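Local coordinates for acyl-CoA hydrolase (Bacillus cereus, PDB 1Y7U), which probably hydrolyses long-chain fatty acyl-CoA thioesters, binding coenzyme A in a six-chain assembly of hotdog-fold subunits, at residues A[44-49]-A[114-119]; A[137-142]-A[146-151]. All coordinates share one frame; numbering follows the deposited sequence.

Contact 1: A[44-49]-A[114-119]; sequences SEMDMV and IAATSF
Met-46, present as selenomethionine, reaches from helix 39-58 to the backbone between Ala-116 and Ser-118 on strand 112-125. This is the packing of the hotdog fold, in which a central helix lies against a curved antiparallel sheet. The two segment axes come within 10.0 Å at an angle of 48°, a gap that one long side chain spans.

The contact is apolar. CG of Met-46 lies anti to its carbonyl carbon (chi1 -63°) and the next torsion is extended, so SE is carried outward before the chain bends and sets CE over the strand. The methyl meets main chain first: Met-46 CE is 3.8 Å from Thr-117 C and 3.9 Å from Ala-116 C. Two inward-facing side chains flank it, with Met-46 CE 4.0 Å from Ala-116 CB and 4.2 Å from Ser-118 CB. Thr-117 turns its side chain to the other side of the sheet, where it packs on Phe-99. Val-100, Val-102 and Met-67 from the adjoining strands also touch the Met-46 side chain.

The strand's own polar groups bond to its neighbours in the sheet. Ala-115 and Ala-116 both pair with Val-102 in a classic beta bulge, and Ser-118 OG makes a weak hydrogen bond to Asp-68 O.

Small residues on the strand therefore let the methyl rest against the backbone itself, and between segments 44-49 and 114-119 the join is nonpolar.

Contact 2: A[137-142]-A[146-151]; sequences VIPDTE and ESHRIA
Pro-139 and His-148 face one another where strand 136-138 of this hotdog-fold subunit leads through a short turn into the long helix 142-170, at the surface of the subunit. Both CB atoms point into the gap, and the two side chains cross obliquely. The proline ring leads with its CG, which lies 3.9 Å from His-148 CB and equally 3.9 Å from His-148 CG, so it meets the root of the imidazole. The His-148 ring stands anti to the backbone N (chi1 177°), which leaves its CG beside the proline.

Glu-142 and Glu-146 stand one helical turn apart near the start of the helix. Their carboxylates do not touch: Glu-142 OE1 and Glu-146 OE1 are 5.2 Å apart, and the like charges would be expected to repel mildly.

In the turn after Pro-139, Asp-140 belongs with Glu-144 to a calcium-binding site. Glu-144 OE1 accepts the N-H groups of Asp-140 and of Thr-141, the N-cap residue, whose own side chain makes no capping bond.

The first turn is closed by Glu-146 N donating to Glu-142 O at 3.1 Å, with an N-H...O angle of 154°, while Glu-146 CG lies 3.7 Å from that same Glu-142 O.

After strands 12-14 and 20-25 the chain forms helix 39-58, then runs through strands 61-71, 81-91 and 95-105 before strand 112-125 returns to the helix; contact 1 closes this long loop. Contact 2 follows in series, a short closure between strand 136-138 and the start of helix 142-170, so the two neither nest nor cross. Their centres are 18 Å apart, yet the segments meet: the ring of Phe-119 packs with its CE2 3.7 Å from Ala-151 CB and its CZ 3.9 Å from Ile-150 CG2. The sheet thus links the central helix to the C-terminal one, and both contacts adjoin the second subunit.

Contact 1: A[44-49]-A[114-119]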
ATOM      1  N   SER A  44      14.297   3.741   2.403  1.00 28.48           N
ATOM      2  CA  SER A  44      13.243   4.417   1.661  1.00 30.62           C
ATOM      3  C   SER A  44      12.809   5.664   2.430  1.00 29.64           C
ATOM      4  O   SER A  44      12.647   6.749   1.863  1.00 27.93           O
ATOM      5  CB  SER A  44      12.043   3.497   1.469  1.00 36.42           C
ATOM      6  OG  SER A  44      11.038   4.138   0.701  1.00 53.00           O
ATOM      7  N   GLU A  45      12.643   5.505   3.735  1.00 27.32           N
ATOM      8  CA  GLU A  45      12.210   6.606   4.567  1.00 29.21           C
ATOM      9  C   GLU A  45      13.242   7.714   4.719  1.00 29.02           C
ATOM     10  O   GLU A  45      12.882   8.887   4.759  1.00 27.87           O
ATOM     11  CB  GLU A  45      11.811   6.089   5.941  1.00 32.88           C
ATOM     12  CG  GLU A  45      10.524   6.692   6.422  1.00 39.85           C
ATOM     13  CD  GLU A  45       9.340   6.211   5.622  1.00 43.06           C
ATOM     14  OE1 GLU A  45       8.844   5.104   5.912  1.00 44.59           O
ATOM     15  OE2 GLU A  45       8.912   6.932   4.696  1.00 45.49           O
HETATM   16  N   MSE A  46      14.520   7.358   4.821  1.00 30.32           N
HETATM   17  CA  MSE A  46      15.556   8.373   4.967  1.00 32.36           C
HETATM   18  C   MSE A  46      15.539   9.283   3.750  1.00 31.33           C
HETATM   19  O   MSE A  46      15.533  10.512   3.872  1.00 31.03           O
HETATM   20  CB  MSE A  46      16.931   7.733   5.088  1.00 37.99           C
HETATM   21  CG  MSE A  46      17.109   6.872   6.308  1.00 48.14           C
HETATM   22 SE   MSE A  46      18.896   6.163   6.374  1.00 61.04          SE
HETATM   23  CE  MSE A  46      19.456   6.917   8.057  1.00 60.02           C
ATOM     24  N   ASP A  47      15.528   8.666   2.573  1.00 29.20           N
ATOM     25  CA  ASP A  47      15.507   9.399   1.314  1.00 28.91           C
ATOM     26  C   ASP A  47      14.262  10.281   1.218  1.00 28.75           C
ATOM     27  O   ASP A  47      14.336  11.438   0.803  1.00 28.05           O
ATOM     28  CB  ASP A  47      15.544   8.406   0.141  1.00 28.58           C
ATOM     29  CG  ASP A  47      15.387   9.081  -1.214  1.00 30.04           C
ATOM     30  OD1 ASP A  47      16.271   9.875  -1.594  1.00 31.47           O
ATOM     31  OD2 ASP A  47      14.376   8.818  -1.906  1.00 32.38           O
HETATM   32  N   MSE A  48      13.124   9.735   1.624  1.00 29.22           N
HETATM   33  CA  MSE A  48      11.862  10.452   1.549  1.00 30.28           C
HETATM   34  C   MSE A  48      11.870  11.740   2.336  1.00 29.17           C
HETATM   35  O   MSE A  48      11.625  12.825   1.804  1.00 28.95           O
HETATM   36  CB  MSE A  48      10.729   9.562   2.054  1.00 35.49           C
HETATM   37  CG  MSE A  48       9.351  10.199   1.970  1.00 44.27           C
HETATM   38 SE   MSE A  48       8.827  10.698   0.167  1.00 54.96          SE
HETATM   39  CE  MSE A  48       9.035  12.594   0.355  1.00 51.44           C
ATOM     40  N   VAL A  49      12.150  11.609   3.619  1.00 28.11           N
ATOM     41  CA  VAL A  49      12.174  12.736   4.516  1.00 26.45           C
ATOM     42  C   VAL A  49      13.263  13.737   4.089  1.00 26.60           C
ATOM     43  O   VAL A  49      13.125  14.946   4.272  1.00 26.74           O
ATOM     44  CB  VAL A  49      12.382  12.208   5.949  1.00 25.26           C
ATOM     45  CG1 VAL A  49      13.832  12.326   6.362  1.00 24.43           C
ATOM     46  CG2 VAL A  49      11.445  12.912   6.895  1.00 25.33           C
ATOM     47  N   ILE A 114      19.940   5.947  18.558  1.00 33.84           N
ATOM     48  CA  ILE A 114      20.052   6.162  17.129  1.00 32.55           C
ATOM     49  C   ILE A 114      20.414   4.858  16.411  1.00 30.93           C
ATOM     50  O   ILE A 114      21.470   4.278  16.641  1.00 31.18           O
ATOM     51  CB  ILE A 114      21.049   7.343  16.828  1.00 31.51           C
ATOM     52  CG1 ILE A 114      22.196   6.876  15.956  1.00 34.96           C
ATOM     53  CG2 ILE A 114      21.547   7.963  18.103  1.00 31.11           C
ATOM     54  CD1 ILE A 114      21.782   6.672  14.518  1.00 38.60           C
ATOM     55  N   ALA A 115      19.502   4.401  15.551  1.00 29.51           N
ATOM     56  CA  ALA A 115      19.671   3.157  14.806  1.00 26.45           C
ATOM     57  C   ALA A 115      20.449   3.312  13.517  1.00 26.00           C
ATOM     58  O   ALA A 115      20.984   2.335  12.998  1.00 26.16           O
ATOM     59  CB  ALA A 115      18.317   2.546  14.501  1.00 23.18           C
ATOM     60  N   ALA A 116      20.504   4.531  12.994  1.00 23.91           N
ATOM     61  CA  ALA A 116      21.234   4.788  11.759  1.00 22.43           C
ATOM     62  C   ALA A 116      21.250   6.269  11.411  1.00 24.06           C
ATOM     63  O   ALA A 116      20.369   7.025  11.833  1.00 23.65           O
ATOM     64  CB  ALA A 116      20.605   4.002  10.606  1.00 16.98           C
ATOM     65  N   THR A 117      22.261   6.668  10.644  1.00 23.20           N
ATOM     66  CA  THR A 117      22.397   8.039  10.170  1.00 25.56           C
ATOM     67  C   THR A 117      23.019   7.962   8.784  1.00 28.48           C
ATOM     68  O   THR A 117      23.538   6.922   8.385  1.00 30.45           O
ATOM     69  CB  THR A 117      23.335   8.880  11.042  1.00 25.03           C
ATOM     70  OG1 THR A 117      24.662   8.361  10.945  1.00 24.13           O
ATOM     71  CG2 THR A 117      22.880   8.867  12.486  1.00 24.30           C
ATOM     72  N   SER A 118      22.967   9.056   8.040  1.00 29.62           N
ATOM     73  CA  SER A 118      23.562   9.068   6.717  1.00 29.63           C
ATOM     74  C   SER A 118      23.398  10.432   6.068  1.00 27.42           C
ATOM     75  O   SER A 118      22.795  11.339   6.640  1.00 28.40           O
ATOM     76  CB  SER A 118      22.917   7.991   5.839  1.00 32.43           C
ATOM     77  OG  SER A 118      23.656   7.801   4.644  1.00 38.70           O
ATOM     78  N   PHE A 119      23.962  10.578   4.881  1.00 24.33           N
ATOM     79  CA  PHE A 119      23.854  11.818   4.139  1.00 23.71           C
ATOM     80  C   PHE A 119      23.310  11.443   2.786  1.00 22.68           C
ATOM     81  O   PHE A 119      23.778  10.492   2.164  1.00 23.49           O
ATOM     82  CB  PHE A 119      25.216  12.483   3.970  1.00 24.12           C
ATOM     83  CG  PHE A 119      25.850  12.898   5.260  1.00 24.94           C
ATOM     84  CD1 PHE A 119      26.454  11.953   6.086  1.00 28.46           C
ATOM     85  CD2 PHE A 119      25.841  14.233   5.658  1.00 24.66           C
ATOM     86  CE1 PHE A 119      27.046  12.337   7.299  1.00 29.39           C
ATOM     87  CE2 PHE A 119      26.422  14.621   6.856  1.00 23.00           C
ATOM     88  CZ  PHE A 119      27.026  13.678   7.678  1.00 27.54           C
TER

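Contact 2: A[137-142]-A[146-151]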
ATOM      1  N   VAL A 137      23.775  27.062   2.774  1.00 42.28           N
ATOM      2  CA  VAL A 137      23.280  26.666   4.087  1.00 39.95           C
ATOM      3  C   VAL A 137      24.116  27.372   5.129  1.00 40.36           C
ATOM      4  O   VAL A 137      25.288  27.653   4.901  1.00 42.11           O
ATOM      5  CB  VAL A 137      23.460  25.158   4.376  1.00 36.56           C
ATOM      6  CG1 VAL A 137      22.585  24.748   5.534  1.00 34.74           C
ATOM      7  CG2 VAL A 137      23.146  24.349   3.175  1.00 41.53           C
ATOM      8  N   ILE A 138      23.517  27.665   6.272  1.00 38.25           N
ATOM      9  CA  ILE A 138      24.268  28.276   7.343  1.00 39.20           C
ATOM     10  C   ILE A 138      23.926  27.548   8.637  1.00 38.53           C
ATOM     11  O   ILE A 138      22.810  27.632   9.154  1.00 39.86           O
ATOM     12  CB  ILE A 138      24.030  29.826   7.453  1.00 41.29           C
ATOM     13  CG1 ILE A 138      23.639  30.200   8.884  1.00 43.91           C
ATOM     14  CG2 ILE A 138      23.029  30.292   6.413  1.00 39.01           C
ATOM     15  CD1 ILE A 138      23.418  31.691   9.101  1.00 51.71           C
ATOM     16  N   PRO A 139      24.883  26.764   9.141  1.00 36.62           N
ATOM     17  CA  PRO A 139      24.811  25.964  10.366  1.00 37.07           C
ATOM     18  C   PRO A 139      24.763  26.858  11.604  1.00 38.78           C
ATOM     19  O   PRO A 139      25.616  27.721  11.762  1.00 40.10           O
ATOM     20  CB  PRO A 139      26.102  25.159  10.318  1.00 36.59           C
ATOM     21  CG  PRO A 139      26.381  25.036   8.820  1.00 34.95           C
ATOM     22  CD  PRO A 139      26.072  26.409   8.345  1.00 34.80           C
ATOM     23  N   ASP A 140      23.779  26.661  12.478  1.00 40.18           N
ATOM     24  CA  ASP A 140      23.683  27.472  13.685  1.00 40.34           C
ATOM     25  C   ASP A 140      24.278  26.743  14.877  1.00 41.84           C
ATOM     26  O   ASP A 140      25.306  27.142  15.407  1.00 44.31           O
ATOM     27  CB  ASP A 140      22.228  27.827  14.009  1.00 43.85           C
ATOM     28  CG  ASP A 140      21.643  28.859  13.058  1.00 48.13           C
ATOM     29  OD1 ASP A 140      22.405  29.406  12.238  1.00 50.34           O
ATOM     30  OD2 ASP A 140      20.420  29.129  13.137  1.00 48.40           O
ATOM     31  N   THR A 141      23.611  25.676  15.298  1.00 42.53           N
ATOM     32  CA  THR A 141      24.021  24.855  16.437  1.00 44.85           C
ATOM     33  C   THR A 141      25.473  24.389  16.370  1.00 45.50           C
ATOM     34  O   THR A 141      26.078  24.387  15.298  1.00 45.45           O
ATOM     35  CB  THR A 141      23.131  23.613  16.522  1.00 46.55           C
ATOM     36  OG1 THR A 141      21.762  24.028  16.568  1.00 48.41           O
ATOM     37  CG2 THR A 141      23.457  22.784  17.758  1.00 52.00           C
ATOM     38  N   GLU A 142      26.031  23.993  17.513  1.00 47.63           N
ATOM     39  CA  GLU A 142      27.406  23.504  17.537  1.00 51.82           C
ATOM     40  C   GLU A 142      27.387  22.150  16.846  1.00 51.11           C
ATOM     41  O   GLU A 142      28.304  21.786  16.105  1.00 50.69           O
ATOM     42  CB  GLU A 142      27.910  23.335  18.971  1.00 57.09           C
ATOM     43  CG  GLU A 142      29.392  22.995  19.046  1.00 67.39           C
ATOM     44  CD  GLU A 142      29.876  22.743  20.462  1.00 73.82           C
ATOM     45  OE1 GLU A 142      29.809  21.580  20.926  1.00 74.90           O
ATOM     46  OE2 GLU A 142      30.318  23.713  21.115  1.00 76.69           O
ATOM     47  N   GLU A 146      29.458  20.681  13.489  1.00 40.28           N
ATOM     48  CA  GLU A 146      30.219  19.440  13.441  1.00 41.51           C
ATOM     49  C   GLU A 146      29.718  18.598  12.280  1.00 39.91           C
ATOM     50  O   GLU A 146      30.503  18.059  11.496  1.00 39.89           O
ATOM     51  CB  GLU A 146      30.042  18.637  14.722  1.00 46.40           C
ATOM     52  CG  GLU A 146      30.847  19.121  15.884  1.00 56.70           C
ATOM     53  CD  GLU A 146      30.947  18.062  16.955  1.00 65.15           C
ATOM     54  OE1 GLU A 146      29.894  17.667  17.501  1.00 68.23           O
ATOM     55  OE2 GLU A 146      32.079  17.615  17.241  1.00 68.38           O
ATOM     56  N   SER A 147      28.397  18.475  12.179  1.00 37.51           N
ATOM     57  CA  SER A 147      27.823  17.691  11.111  1.00 34.68           C
ATOM     58  C   SER A 147      28.216  18.310   9.767  1.00 33.70           C
ATOM     59  O   SER A 147      28.428  17.593   8.789  1.00 33.42           O
ATOM     60  CB  SER A 147      26.295  17.585  11.284  1.00 34.97           C
ATOM     61  OG  SER A 147      25.923  16.502  12.146  1.00 28.73           O
ATOM     62  N   HIS A 148      28.357  19.632   9.717  1.00 32.14           N
ATOM     63  CA  HIS A 148      28.746  20.275   8.461  1.00 31.31           C
ATOM     64  C   HIS A 148      30.197  19.968   8.097  1.00 31.08           C
ATOM     65  O   HIS A 148      30.539  19.847   6.914  1.00 25.70           O
ATOM     66  CB  HIS A 148      28.542  21.791   8.525  1.00 31.64           C
ATOM     67  CG  HIS A 148      28.993  22.503   7.288  1.00 31.66           C
ATOM     68  ND1 HIS A 148      30.211  23.143   7.197  1.00 32.80           N
ATOM     69  CD2 HIS A 148      28.421  22.617   6.067  1.00 33.11           C
ATOM     70  CE1 HIS A 148      30.368  23.619   5.976  1.00 33.80           C
ATOM     71  NE2 HIS A 148      29.294  23.313   5.269  1.00 33.63           N
ATOM     72  N   ARG A 149      31.045  19.838   9.116  1.00 32.07           N
ATOM     73  CA  ARG A 149      32.458  19.523   8.908  1.00 32.33           C
ATOM     74  C   ARG A 149      32.528  18.131   8.293  1.00 31.39           C
ATOM     75  O   ARG A 149      33.217  17.902   7.295  1.00 34.75           O
ATOM     76  CB  ARG A 149      33.194  19.527  10.246  1.00 34.05           C
ATOM     77  CG  ARG A 149      34.545  20.228  10.248  1.00 39.98           C
ATOM     78  CD  ARG A 149      35.651  19.438   9.561  1.00 42.62           C
ATOM     79  NE  ARG A 149      36.051  20.039   8.288  1.00 47.55           N
ATOM     80  CZ  ARG A 149      37.129  19.685   7.588  1.00 49.33           C
ATOM     81  NH1 ARG A 149      37.937  18.732   8.029  1.00 51.14           N
ATOM     82  NH2 ARG A 149      37.396  20.279   6.430  1.00 50.22           N
ATOM     83  N   ILE A 150      31.805  17.201   8.898  1.00 28.20           N
ATOM     84  CA  ILE A 150      31.774  15.833   8.412  1.00 28.36           C
ATOM     85  C   ILE A 150      31.216  15.797   7.003  1.00 29.47           C
ATOM     86  O   ILE A 150      31.732  15.085   6.140  1.00 30.35           O
ATOM     87  CB  ILE A 150      30.913  14.939   9.325  1.00 29.09           C
ATOM     88  CG1 ILE A 150      31.570  14.847  10.704  1.00 28.85           C
ATOM     89  CG2 ILE A 150      30.737  13.560   8.698  1.00 26.87           C
ATOM     90  CD1 ILE A 150      30.847  13.973  11.698  1.00 28.26           C
ATOM     91  N   ALA A 151      30.162  16.568   6.763  1.00 31.23           N
ATOM     92  CA  ALA A 151      29.555  16.612   5.440  1.00 32.46           C
ATOM     93  C   ALA A 151      30.573  17.114   4.423  1.00 33.85           C
ATOM     94  O   ALA A 151      30.596  16.658   3.284  1.00 34.80           O
ATOM     95  CB  ALA A 151      28.344  17.512   5.455  1.00 30.68           C
TER